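Local coordinates for capsid Protein (PDB 4DMI) that probably serves as a capsid protein of a phage known from metagenomic sequences, assembling as a pentamer of identical subunits built largely of beta strands, at residues L91-E96 with A116-V121; P82-V88 with I162-D168; E105-G109 with G145-Q149; A100-I104 with E156-Q160. One frame throughout, in Å; residues are numbered along the deposited sequence. Where two conformers were deposited one is given.

Contact 1 (L91-E96 with A116-V121)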
loop_
_atom_site.group_PDB
_atom_site.type_symbol
_atom_site.label_atom_id
_atom_site.label_comp_id
_atom_site.label_asym_id
_atom_site.label_seq_id
_atom_site.Cartn_x
_atom_site.Cartn_y
_atom_site.Cartn_z
ATOM N N LEU B 91 -18.926 -8.361 -4.120
ATOM C CA LEU B 91 -19.952 -9.391 -4.022
ATOM C C LEU B 91 -21.103 -8.860 -3.193
ATOM O O LEU B 91 -20.908 -8.043 -2.284
ATOM C CB LEU B 91 -19.395 -10.605 -3.274
ATOM C CG LEU B 91 -18.000 -11.107 -3.642
ATOM C CD1 LEU B 91 -17.537 -12.142 -2.616
ATOM C CD2 LEU B 91 -18.025 -11.710 -5.045
ATOM N N SER B 92 -22.304 -9.365 -3.433
ATOM C CA SER B 92 -23.436 -9.083 -2.553
ATOM C C SER B 92 -23.321 -9.835 -1.235
ATOM O O SER B 92 -23.438 -11.057 -1.226
ATOM C CB SER B 92 -24.733 -9.572 -3.209
ATOM O OG SER B 92 -24.966 -8.976 -4.479
ATOM N N SER B 93 -23.150 -9.136 -0.113
ATOM C CA SER B 93 -23.088 -9.875 1.149
ATOM C C SER B 93 -24.393 -10.568 1.475
ATOM O O SER B 93 -25.485 -10.086 1.158
ATOM C CB SER B 93 -22.665 -8.994 2.335
ATOM O OG SER B 93 -23.757 -8.217 2.826
ATOM N N ARG B 94 -24.272 -11.739 2.117
ATOM C CA ARG B 94 -25.424 -12.429 2.677
ATOM C C ARG B 94 -25.047 -12.985 4.044
ATOM O O ARG B 94 -23.861 -13.056 4.397
ATOM C CB ARG B 94 -25.904 -13.565 1.761
ATOM C CG ARG B 94 -26.399 -13.126 0.384
ATOM C CD ARG B 94 -27.716 -12.349 0.464
ATOM N NE ARG B 94 -28.802 -13.187 0.966
ATOM C CZ ARG B 94 -29.972 -13.344 0.359
ATOM N NH1 ARG B 94 -30.222 -12.718 -0.783
ATOM N NH2 ARG B 94 -30.892 -14.132 0.893
ATOM N N ASP B 95 -26.068 -13.369 4.804
ATOM C CA ASP B 95 -25.904 -14.091 6.065
ATOM C C ASP B 95 -25.067 -15.348 5.850
ATOM O O ASP B 95 -25.134 -15.967 4.796
ATOM C CB ASP B 95 -27.292 -14.488 6.581
ATOM C CG ASP B 95 -27.271 -15.044 7.990
ATOM O OD1 ASP B 95 -26.438 -15.921 8.301
ATOM O OD2 ASP B 95 -28.120 -14.605 8.792
ATOM N N GLU B 96 -24.287 -15.732 6.854
ATOM C CA GLU B 96 -23.451 -16.927 6.732
ATOM C C GLU B 96 -24.267 -18.206 6.525
ATOM O O GLU B 96 -23.758 -19.180 5.963
ATOM C CB GLU B 96 -22.494 -17.060 7.919
ATOM C CG GLU B 96 -23.170 -17.177 9.267
ATOM C CD GLU B 96 -23.595 -18.598 9.602
ATOM O OE1 GLU B 96 -24.530 -18.767 10.418
ATOM O OE2 GLU B 96 -23.001 -19.555 9.049
ATOM N N ALA B 116 -12.936 -15.163 -3.101
ATOM C CA ALA B 116 -13.732 -14.104 -2.484
ATOM C C ALA B 116 -15.106 -14.670 -2.169
ATOM O O ALA B 116 -15.767 -15.207 -3.057
ATOM C CB ALA B 116 -13.841 -12.896 -3.411
ATOM N N ASN B 117 -15.512 -14.581 -0.901
ATOM C CA ASN B 117 -16.714 -15.248 -0.392
ATOM C C ASN B 117 -17.736 -14.239 0.151
ATOM O O ASN B 117 -17.369 -13.319 0.897
ATOM C CB ASN B 117 -16.288 -16.234 0.710
ATOM C CG ASN B 117 -17.361 -17.250 1.056
ATOM O OD1 ASN B 117 -18.563 -17.000 0.909
ATOM N ND2 ASN B 117 -16.923 -18.407 1.541
ATOM N N ASN B 118 -19.010 -14.383 -0.225
ATOM C CA ASN B 118 -20.025 -13.403 0.179
ATOM C C ASN B 118 -20.806 -13.731 1.453
ATOM O O ASN B 118 -21.473 -12.854 2.008
ATOM C CB ASN B 118 -21.045 -13.194 -0.938
ATOM C CG ASN B 118 -21.982 -14.376 -1.091
ATOM O OD1 ASN B 118 -21.542 -15.532 -1.194
ATOM N ND2 ASN B 118 -23.278 -14.103 -1.058
ATOM N N ARG B 119 -20.771 -14.990 1.893
ATOM C CA ARG B 119 -21.680 -15.435 2.955
ATOM C C ARG B 119 -21.000 -15.292 4.308
ATOM O O ARG B 119 -20.514 -16.258 4.900
ATOM C CB ARG B 119 -22.159 -16.875 2.705
ATOM C CG ARG B 119 -23.113 -16.986 1.511
ATOM C CD ARG B 119 -23.697 -18.385 1.381
ATOM N NE ARG B 119 -22.674 -19.375 1.057
ATOM C CZ ARG B 119 -22.906 -20.680 0.956
ATOM N NH1 ARG B 119 -24.130 -21.158 1.172
ATOM N NH2 ARG B 119 -21.918 -21.508 0.642
ATOM N N ILE B 120 -20.996 -14.063 4.803
ATOM C CA ILE B 120 -20.123 -13.678 5.905
ATOM C C ILE B 120 -20.841 -12.981 7.063
ATOM O O ILE B 120 -20.307 -12.945 8.170
ATOM C CB ILE B 120 -18.969 -12.789 5.355
ATOM C CG1 ILE B 120 -17.897 -12.476 6.403
ATOM C CG2 ILE B 120 -19.519 -11.481 4.776
ATOM C CD1 ILE B 120 -17.230 -13.691 7.000
ATOM N N VAL B 121 -22.038 -12.430 6.857
ATOM C CA VAL B 121 -22.599 -11.633 7.953
ATOM C C VAL B 121 -23.351 -12.480 8.984
ATOM O O VAL B 121 -23.890 -13.539 8.670
ATOM C CB VAL B 121 -23.414 -10.387 7.491
ATOM C CG1 VAL B 121 -22.686 -9.633 6.372
ATOM C CG2 VAL B 121 -24.796 -10.759 7.064
HETATM O O HOH W 1 -21.057 -18.999 5.194
#
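Asn118 meets Ser92 and Arg94 with both its side chain and its backbone. Its ND2 gives a hydrogen bond to Ser92 O at 3.1 Å, the carbonyl meeting it nearly end-on and lying within 9° of the amide plane. CG of Asn118 sits between its own backbone N and carbonyl carbon (chi1 73°), which swings the amide back toward 91-96 and lays it beside the CG of Arg94. Asn118 O in turn takes Arg94 N at 3.0 Å, the donor standing above the carbonyl plane. Before this, Leu91 pushes CD1 against the turning chain, 3.5 Å from Ala116 C. After it, Arg94 O receives Val121 N at 3.1 Å and, weakly, Ile120 N, while CG2 of Val121 touches that oxygen and Asp95 CA. Glu96 N reaches Val121 O at 2.9 Å. The parallel ladder slips by one residue between Arg94 (paired with Arg119) and Asp95 (paired with Val121), a beta bulge.

Farther out, Asn117 OD1 accepts from Arg119 N in an Asx turn, and a water donates to both Glu96 O and Arg119 O. The buried Asn118 amide also bonds Ala102 N and Ala100 O. Arg94 NH1 forms a salt bridge with Glu156 of its own chain and a hydrogen bond with Ser122 of a neighbouring subunit; Glu96 forms a salt bridge with Arg158 of another. Backbone and Asn118 hydrogen bonds thus set the register, while Leu91 and Val121 pack beside them.

Contact 2 (P82-V88 with I162-D168)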
loop_
_atom_site.group_PDB
_atom_site.type_symbol
_atom_site.label_atom_id
_atom_site.label_comp_id
_atom_site.label_asym_id
_atom_site.label_seq_id
_atom_site.Cartn_x
_atom_site.Cartn_y
_atom_site.Cartn_z
ATOM N N PRO B 82 -3.452 -19.134 -19.715
ATOM C CA PRO B 82 -2.406 -18.847 -18.725
ATOM C C PRO B 82 -1.984 -17.386 -18.693
ATOM O O PRO B 82 -1.968 -16.700 -19.727
ATOM C CB PRO B 82 -1.233 -19.724 -19.184
ATOM C CG PRO B 82 -1.877 -20.842 -19.948
ATOM C CD PRO B 82 -3.018 -20.168 -20.672
ATOM N N GLY B 83 -1.648 -16.911 -17.500
ATOM C CA GLY B 83 -1.168 -15.554 -17.336
ATOM C C GLY B 83 -1.462 -15.010 -15.956
ATOM O O GLY B 83 -2.032 -15.707 -15.108
ATOM N N PHE B 84 -1.071 -13.761 -15.732
ATOM C CA PHE B 84 -1.368 -13.065 -14.478
ATOM C C PHE B 84 -2.505 -12.088 -14.712
ATOM O O PHE B 84 -2.472 -11.305 -15.664
ATOM C CB PHE B 84 -0.140 -12.290 -13.979
ATOM C CG PHE B 84 1.005 -13.163 -13.532
ATOM C CD1 PHE B 84 1.897 -13.683 -14.455
ATOM C CD2 PHE B 84 1.211 -13.423 -12.177
ATOM C CE1 PHE B 84 2.965 -14.489 -14.042
ATOM C CE2 PHE B 84 2.273 -14.219 -11.765
ATOM C CZ PHE B 84 3.152 -14.748 -12.702
ATOM N N TYR B 85 -3.487 -12.105 -13.821
ATOM C CA TYR B 85 -4.679 -11.280 -13.958
ATOM C C TYR B 85 -4.963 -10.503 -12.694
ATOM O O TYR B 85 -4.942 -11.061 -11.597
ATOM C CB TYR B 85 -5.892 -12.160 -14.284
ATOM C CG TYR B 85 -5.775 -12.907 -15.595
ATOM C CD1 TYR B 85 -5.129 -14.138 -15.654
ATOM C CD2 TYR B 85 -6.302 -12.385 -16.767
ATOM C CE1 TYR B 85 -5.015 -14.836 -16.850
ATOM C CE2 TYR B 85 -6.189 -13.077 -17.977
ATOM C CZ TYR B 85 -5.544 -14.297 -18.002
ATOM O OH TYR B 85 -5.423 -15.004 -19.176
ATOM N N LYS B 86 -5.246 -9.211 -12.841
ATOM C CA LYS B 86 -5.748 -8.407 -11.735
ATOM C C LYS B 86 -7.262 -8.465 -11.826
ATOM O O LYS B 86 -7.833 -8.309 -12.891
ATOM C CB LYS B 86 -5.267 -6.964 -11.858
ATOM C CG LYS B 86 -5.997 -5.996 -10.933
ATOM C CD LYS B 86 -5.410 -4.589 -11.044
ATOM C CE LYS B 86 -6.025 -3.670 -10.005
ATOM N NZ LYS B 86 -5.308 -2.374 -9.898
ATOM N N VAL B 87 -7.931 -8.743 -10.700
ATOM C CA VAL B 87 -9.389 -8.801 -10.678
ATOM C C VAL B 87 -9.913 -8.094 -9.434
ATOM O O VAL B 87 -9.514 -8.403 -8.308
ATOM C CB VAL B 87 -9.908 -10.267 -10.768
ATOM C CG1 VAL B 87 -9.290 -11.145 -9.694
ATOM C CG2 VAL B 87 -11.420 -10.302 -10.689
ATOM N N VAL B 88 -10.774 -7.108 -9.655
ATOM C CA VAL B 88 -11.257 -6.247 -8.587
ATOM C C VAL B 88 -12.751 -6.043 -8.723
ATOM O O VAL B 88 -13.291 -5.982 -9.823
ATOM C CB VAL B 88 -10.552 -4.878 -8.600
ATOM C CG1 VAL B 88 -9.089 -5.035 -8.355
ATOM C CG2 VAL B 88 -10.755 -4.177 -9.916
ATOM N N ILE B 162 -14.132 -5.827 -12.545
ATOM C CA ILE B 162 -13.325 -5.755 -13.750
ATOM C C ILE B 162 -12.057 -6.565 -13.555
ATOM O O ILE B 162 -11.589 -6.760 -12.429
ATOM C CB ILE B 162 -12.976 -4.289 -14.116
ATOM C CG1 ILE B 162 -12.307 -3.570 -12.942
ATOM C CG2 ILE B 162 -14.225 -3.516 -14.513
ATOM C CD1 ILE B 162 -11.927 -2.119 -13.241
ATOM N N ALA B 163 -11.497 -7.035 -14.656
ATOM C CA ALA B 163 -10.216 -7.709 -14.620
ATOM C C ALA B 163 -9.432 -7.368 -15.863
ATOM O O ALA B 163 -9.989 -6.899 -16.855
ATOM C CB ALA B 163 -10.396 -9.243 -14.511
ATOM N N ARG B 164 -8.130 -7.591 -15.816
ATOM C CA ARG B 164 -7.319 -7.548 -17.030
ATOM C C ARG B 164 -6.084 -8.400 -16.890
ATOM O O ARG B 164 -5.639 -8.704 -15.778
ATOM C CB ARG B 164 -6.938 -6.110 -17.435
ATOM C CG ARG B 164 -6.025 -5.374 -16.453
ATOM C CD ARG B 164 -5.244 -4.261 -17.186
ATOM N NE ARG B 164 -4.117 -4.859 -17.902
ATOM C CZ ARG B 164 -3.000 -4.222 -18.230
ATOM N NH1 ARG B 164 -2.872 -2.908 -17.984
ATOM N NH2 ARG B 164 -2.017 -4.892 -18.819
ATOM N N GLN B 165 -5.536 -8.790 -18.028
ATOM C CA GLN B 165 -4.302 -9.557 -18.028
ATOM C C GLN B 165 -3.143 -8.584 -17.839
ATOM O O GLN B 165 -2.965 -7.649 -18.638
ATOM C CB GLN B 165 -4.125 -10.363 -19.311
ATOM C CG GLN B 165 -3.110 -11.495 -19.100
ATOM C CD GLN B 165 -2.827 -12.313 -20.336
ATOM O OE1 GLN B 165 -3.550 -12.246 -21.331
ATOM N NE2 GLN B 165 -1.751 -13.089 -20.282
ATOM N N ILE B 166 -2.354 -8.820 -16.794
ATOM C CA ILE B 166 -1.234 -7.956 -16.432
ATOM C C ILE B 166 0.078 -8.443 -17.056
ATOM O O ILE B 166 0.937 -7.639 -17.436
ATOM C CB ILE B 166 -1.095 -7.859 -14.881
ATOM C CG1 ILE B 166 -2.362 -7.268 -14.251
ATOM C CG2 ILE B 166 0.141 -7.051 -14.475
ATOM C CD1 ILE B 166 -2.673 -5.821 -14.685
ATOM N N ALA B 167 0.238 -9.761 -17.169
ATOM C CA ALA B 167 1.473 -10.319 -17.709
ATOM C C ALA B 167 1.216 -11.691 -18.300
ATOM O O ALA B 167 0.220 -12.332 -17.963
ATOM C CB ALA B 167 2.539 -10.411 -16.605
ATOM N N ASP B 168 2.097 -12.155 -19.181
ATOM C CA ASP B 168 1.999 -13.541 -19.613
ATOM C C ASP B 168 2.507 -14.474 -18.520
ATOM O O ASP B 168 2.973 -14.020 -17.470
ATOM C CB ASP B 168 2.654 -13.789 -20.994
ATOM C CG ASP B 168 4.177 -13.670 -20.986
ATOM O OD1 ASP B 168 4.812 -13.744 -19.921
ATOM O OD2 ASP B 168 4.760 -13.536 -22.086
HETATM O O HOH W 2 -6.608 -13.885 -21.631
#
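Strands 83-88 and 162-167 run antiparallel, their axes 4.4 Å apart at the closest point, with paired backbone bonds at Lys86-Arg164 and Val88-Ile162 and a classic beta bulge where Ile166 and Ala167 both face Phe84. In the bulge Phe84 O takes Ile166 N at 2.7 Å and Ala167 N only weakly.

On one face, Tyr85 and Gln165 meet. CG of Gln165 lies over the phenol ring, 4.0 Å from its centroid, a CH-pi contact; the extended glutamine chain crosses the ring with its amide turned 26° from the ring plane. Its NE2 then bonds Ala167 O at 3.1 Å, which Phe84 N approaches from the opposite face of that carbonyl. Tyr85 OH accepts from a water and also bonds Thr81 O. Further along this face, CB of Val87 rests on CB of Ala163.

On the other face, the Phe84 ring turns its edge to Asp168 O, 3.2 Å from CD1, and CG2 of Val88, in the conformer given, lies against CG1 of Ile162. CG1 of Ile166 packs on CB of Lys86, and its CD1 lies over a face of the Arg164 guanidinium, whose NE and NH2 both grip Gln165 O.

Strand 133-142 bonds to the far edge of 83-88, and 67-72 flanks 162-167. Arg164 NH1 bonds Ala60 O and Gln58 O, the latter at the end of helix 55-58, while Leu57 of a neighbouring subunit packs on Phe84 and Ala167.

Contact 3 (E105-G109 with G145-Q149)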
loop_
_atom_site.group_PDB
_atom_site.type_symbol
_atom_site.label_atom_id
_atom_site.label_comp_id
_atom_site.label_asym_id
_atom_site.label_seq_id
_atom_site.Cartn_x
_atom_site.Cartn_y
_atom_site.Cartn_z
ATOM N N GLU B 105 -13.946 -17.585 -7.917
ATOM C CA GLU B 105 -13.241 -18.839 -7.678
ATOM C C GLU B 105 -12.341 -19.247 -8.831
ATOM O O GLU B 105 -12.557 -18.877 -9.988
ATOM C CB GLU B 105 -14.225 -19.969 -7.354
ATOM C CG GLU B 105 -15.179 -20.296 -8.487
ATOM C CD GLU B 105 -16.370 -21.103 -8.022
ATOM O OE1 GLU B 105 -16.507 -21.276 -6.793
ATOM O OE2 GLU B 105 -17.157 -21.566 -8.883
ATOM N N VAL B 106 -11.320 -20.035 -8.495
ATOM C CA VAL B 106 -10.413 -20.587 -9.491
ATOM C C VAL B 106 -10.582 -22.103 -9.470
ATOM O O VAL B 106 -10.809 -22.693 -8.417
ATOM C CB VAL B 106 -8.946 -20.154 -9.246
ATOM C CG1 VAL B 106 -8.467 -20.542 -7.854
ATOM C CG2 VAL B 106 -8.027 -20.731 -10.317
ATOM N N THR B 107 -10.528 -22.724 -10.645
ATOM C CA THR B 107 -10.793 -24.154 -10.770
ATOM C C THR B 107 -10.016 -24.747 -11.928
ATOM O O THR B 107 -9.668 -24.042 -12.876
ATOM C CB THR B 107 -12.302 -24.423 -11.003
ATOM O OG1 THR B 107 -12.558 -25.833 -10.991
ATOM C CG2 THR B 107 -12.763 -23.851 -12.345
ATOM N N ASP B 108 -9.750 -26.045 -11.846
ATOM C CA ASP B 108 -9.216 -26.790 -12.984
ATOM C C ASP B 108 -10.188 -27.888 -13.402
ATOM O O ASP B 108 -9.855 -28.745 -14.224
ATOM C CB ASP B 108 -7.845 -27.395 -12.661
ATOM C CG ASP B 108 -7.882 -28.359 -11.470
ATOM O OD1 ASP B 108 -8.971 -28.581 -10.895
ATOM O OD2 ASP B 108 -6.805 -28.885 -11.104
ATOM N N GLY B 109 -11.388 -27.855 -12.830
ATOM C CA GLY B 109 -12.389 -28.873 -13.105
ATOM C C GLY B 109 -12.285 -30.080 -12.192
ATOM O O GLY B 109 -13.178 -30.931 -12.173
ATOM N N GLY B 145 -5.050 -25.072 -18.164
ATOM C CA GLY B 145 -6.147 -25.848 -17.623
ATOM C C GLY B 145 -6.902 -25.186 -16.489
ATOM O O GLY B 145 -7.919 -25.723 -16.040
ATOM N N ASP B 146 -6.419 -24.029 -16.036
ATOM C CA ASP B 146 -7.084 -23.283 -14.960
ATOM C C ASP B 146 -8.106 -22.282 -15.498
ATOM O O ASP B 146 -7.907 -21.679 -16.553
ATOM C CB ASP B 146 -6.076 -22.468 -14.148
ATOM C CG ASP B 146 -5.134 -23.307 -13.332
ATOM O OD1 ASP B 146 -5.345 -24.540 -13.177
ATOM O OD2 ASP B 146 -4.160 -22.706 -12.826
ATOM N N THR B 147 -9.184 -22.078 -14.746
ATOM C CA THR B 147 -10.199 -21.078 -15.089
ATOM C C THR B 147 -10.455 -20.187 -13.884
ATOM O O THR B 147 -10.598 -20.682 -12.772
ATOM C CB THR B 147 -11.518 -21.752 -15.503
ATOM O OG1 THR B 147 -11.296 -22.592 -16.650
ATOM C CG2 THR B 147 -12.600 -20.721 -15.821
ATOM N N LEU B 148 -10.493 -18.875 -14.104
ATOM C CA LEU B 148 -10.898 -17.904 -13.094
ATOM C C LEU B 148 -12.320 -17.504 -13.449
ATOM O O LEU B 148 -12.593 -17.133 -14.599
ATOM C CB LEU B 148 -9.984 -16.683 -13.136
ATOM C CG LEU B 148 -10.357 -15.474 -12.279
ATOM C CD1 LEU B 148 -10.256 -15.798 -10.793
ATOM C CD2 LEU B 148 -9.461 -14.310 -12.661
ATOM N N GLN B 149 -13.232 -17.586 -12.484
ATOM C CA GLN B 149 -14.649 -17.349 -12.773
ATOM C C GLN B 149 -15.402 -16.626 -11.660
ATOM O O GLN B 149 -14.983 -16.606 -10.501
ATOM C CB GLN B 149 -15.343 -18.682 -13.114
ATOM C CG GLN B 149 -15.415 -19.644 -11.928
ATOM C CD GLN B 149 -15.859 -21.055 -12.306
ATOM O OE1 GLN B 149 -15.779 -21.464 -13.466
ATOM N NE2 GLN B 149 -16.344 -21.800 -11.319
HETATM O O HOH W 3 -10.676 -25.060 -16.044
HETATM O O HOH W 4 -8.556 -28.407 -16.479
#
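Gln149 and Glu105 face each other as a hydrogen-bonded antiparallel pair, Glu105 N giving to Gln149 O at 3.0 Å and Gln149 N to Glu105 O at 2.9 Å. Their side chains stand on the same face of the sheet. In Gln149, CB stands 4.2 Å from Glu105 O. The next carbon, CG, is turned back over its own main chain (chi1 67°), which brings it over the strand gap, 3.5 Å from Glu105 O. From there the chain extends to CD, beside the glutamate side chain. At the tip the amide divides its work: OE1 lies near CG2 of Thr107, and NE2 points to Glu105 OE2. The glutamate is modelled in two conformers, and in the one given this bond is unusually short, which makes its fine geometry doubtful. In that conformer Arg151 forms a salt bridge to the same OE2.

Farther along, Thr107 and Thr147 form the next hydrogen-bonded pair, with Thr147 N to Thr107 O at 2.8 Å. Their side chains lie side by side, CG2 of Thr107 being 4.0 Å from CB of Thr147. Two waters donate to Gly145 O; one also meets Thr147 OG1 and the other Asp108 O, bridging the two segments where the ladder ends.

On the opposite face Val106 and Leu148 both pack on Leu142 of strand 133-142, and Leu63 of a neighbouring subunit packs on Val106. The whole is an antiparallel ladder of strands 102-107 and 147-152, closed at one end by an ST turn in which Thr107 OG1, also bonded to Thr111 O, accepts from Gly109 N at 3.0 Å.

Contact 4 (A100-I104 with E156-Q160)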
loop_
_atom_site.group_PDB
_atom_site.type_symbol
_atom_site.label_atom_id
_atom_site.label_comp_id
_atom_site.label_asym_id
_atom_site.label_seq_id
_atom_site.Cartn_x
_atom_site.Cartn_y
_atom_site.Cartn_z
ATOM N N ALA B 100 -27.665 -18.249 -0.759
ATOM C CA ALA B 100 -27.376 -17.403 -1.921
ATOM C C ALA B 100 -25.883 -17.112 -2.023
ATOM O O ALA B 100 -25.325 -16.370 -1.212
ATOM C CB ALA B 100 -28.190 -16.100 -1.866
ATOM N N ILE B 101 -25.245 -17.717 -3.022
ATOM C CA ILE B 101 -23.793 -17.703 -3.169
ATOM C C ILE B 101 -23.358 -16.770 -4.286
ATOM O O ILE B 101 -23.882 -16.849 -5.394
ATOM C CB ILE B 101 -23.294 -19.116 -3.503
ATOM C CG1 ILE B 101 -23.657 -20.075 -2.368
ATOM C CG2 ILE B 101 -21.792 -19.115 -3.795
ATOM C CD1 ILE B 101 -23.333 -21.540 -2.664
ATOM N N ALA B 102 -22.404 -15.890 -3.987
ATOM C CA ALA B 102 -21.776 -15.016 -4.974
ATOM C C ALA B 102 -20.285 -15.008 -4.693
ATOM O O ALA B 102 -19.844 -14.496 -3.656
ATOM C CB ALA B 102 -22.339 -13.619 -4.877
ATOM N N VAL B 103 -19.507 -15.607 -5.588
ATOM C CA VAL B 103 -18.089 -15.822 -5.322
ATOM C C VAL B 103 -17.206 -15.562 -6.525
ATOM O O VAL B 103 -17.665 -15.578 -7.679
ATOM C CB VAL B 103 -17.800 -17.269 -4.834
ATOM C CG1 VAL B 103 -18.475 -17.548 -3.490
ATOM C CG2 VAL B 103 -18.225 -18.300 -5.880
ATOM N N ILE B 104 -15.933 -15.309 -6.245
ATOM C CA ILE B 104 -14.879 -15.441 -7.242
ATOM C C ILE B 104 -14.173 -16.735 -6.908
ATOM O O ILE B 104 -13.832 -16.991 -5.755
ATOM C CB ILE B 104 -13.857 -14.290 -7.145
ATOM C CG1 ILE B 104 -14.524 -12.958 -7.517
ATOM C CG2 ILE B 104 -12.650 -14.557 -8.047
ATOM C CD1 ILE B 104 -14.782 -12.771 -9.034
ATOM N N GLU B 156 -30.848 -13.239 -6.671
ATOM C CA GLU B 156 -30.764 -12.179 -5.663
ATOM C C GLU B 156 -29.361 -11.676 -5.356
ATOM O O GLU B 156 -29.218 -10.666 -4.684
ATOM C CB GLU B 156 -31.431 -12.615 -4.353
ATOM C CG GLU B 156 -32.942 -12.846 -4.461
ATOM C CD GLU B 156 -33.574 -13.185 -3.126
ATOM O OE1 GLU B 156 -32.827 -13.319 -2.133
ATOM O OE2 GLU B 156 -34.814 -13.321 -3.070
ATOM N N VAL B 157 -28.327 -12.378 -5.813
ATOM C CA VAL B 157 -26.962 -11.962 -5.493
ATOM C C VAL B 157 -26.104 -11.812 -6.741
ATOM O O VAL B 157 -26.299 -12.527 -7.724
ATOM C CB VAL B 157 -26.272 -12.929 -4.499
ATOM C CG1 VAL B 157 -26.937 -12.855 -3.149
ATOM C CG2 VAL B 157 -26.260 -14.375 -5.022
ATOM N N ARG B 158 -25.151 -10.882 -6.701
ATOM C CA ARG B 158 -24.314 -10.611 -7.865
ATOM C C ARG B 158 -22.816 -10.607 -7.573
ATOM O O ARG B 158 -22.379 -10.414 -6.427
ATOM C CB ARG B 158 -24.716 -9.280 -8.532
ATOM C CG ARG B 158 -26.095 -9.317 -9.164
ATOM C CD ARG B 158 -26.366 -8.104 -10.032
ATOM N NE ARG B 158 -27.702 -8.204 -10.622
ATOM C CZ ARG B 158 -27.960 -8.181 -11.926
ATOM N NH1 ARG B 158 -26.980 -8.020 -12.806
ATOM N NH2 ARG B 158 -29.209 -8.292 -12.349
ATOM N N VAL B 159 -22.035 -10.840 -8.618
ATOM C CA VAL B 159 -20.591 -10.655 -8.584
ATOM C C VAL B 159 -20.284 -9.633 -9.660
ATOM O O VAL B 159 -20.559 -9.877 -10.842
ATOM C CB VAL B 159 -19.829 -11.963 -8.887
ATOM C CG1 VAL B 159 -18.313 -11.722 -8.853
ATOM C CG2 VAL B 159 -20.225 -13.057 -7.898
ATOM N N GLN B 160 -19.742 -8.486 -9.269
ATOM C CA GLN B 160 -19.491 -7.383 -10.207
ATOM C C GLN B 160 -18.049 -6.931 -10.135
ATOM O O GLN B 160 -17.459 -6.882 -9.062
ATOM C CB GLN B 160 -20.419 -6.199 -9.907
ATOM C CG GLN B 160 -21.886 -6.543 -10.066
ATOM C CD GLN B 160 -22.811 -5.402 -9.706
ATOM O OE1 GLN B 160 -22.471 -4.542 -8.888
ATOM N NE2 GLN B 160 -23.989 -5.391 -10.308
#
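Val157 is the first residue of 156-160 to press on 100-104, and it does so with both methyls. Its CG1 meets CB of Ala100 at 3.7 Å. CG2 reaches Ile101 O at 3.5 Å and also lies near CB of Ala102. At Arg158 the backbone takes over: its carbonyl O sits 3.6 Å from the same Ala102 CB. The CB of Arg158 points away from 100-104, and the guanidinium forms a salt bridge with Asp70, close to the bound sodium ion. Val159 then turns back toward 100-104. Its CG2 fits against Ala102 CB at 3.7 Å and against the backbone N of Val103 at 3.5 Å. CG1, anti to the backbone N (chi1 179°), points on to CD1 of Ile104, 3.7 Å away, where the two side chains slant across one another.

Around them, Leu91 and Ala150 also touch Val159. No hydrogen bond joins the two segments, whose strand axes stay 6.2 Å apart: valine methyls meet alanine CB atoms, the Ile104 methyl and backbone atoms (Ile101 O, Val103 N), so cohesion here is by van der Waals contact and exclusion of water.

The long strand 83-95 enters two contacts: 82-88 starts contact 2 and 91-96 starts contact 1. The chain next supplies 100-104 to contact 4 and 105-109 to contact 3, both on strand 102-107, before 116-121 closes contact 1. Segment 145-149 then closes contact 3, 156-160 closes contact 4, and 162-168 closes contact 2. Contact 2 therefore encloses all the others; contact 3 nests within contact 4, while contact 1 crosses both. Contacts 1 and 4 touch through Ser92 with Arg158 and Asn118 with Ala102, and contacts 3 and 4 through Leu148 with Ile104. Together they tie strands 83-95, 102-107, 112-121, 147-152 and 158-167 into one mixed sheet.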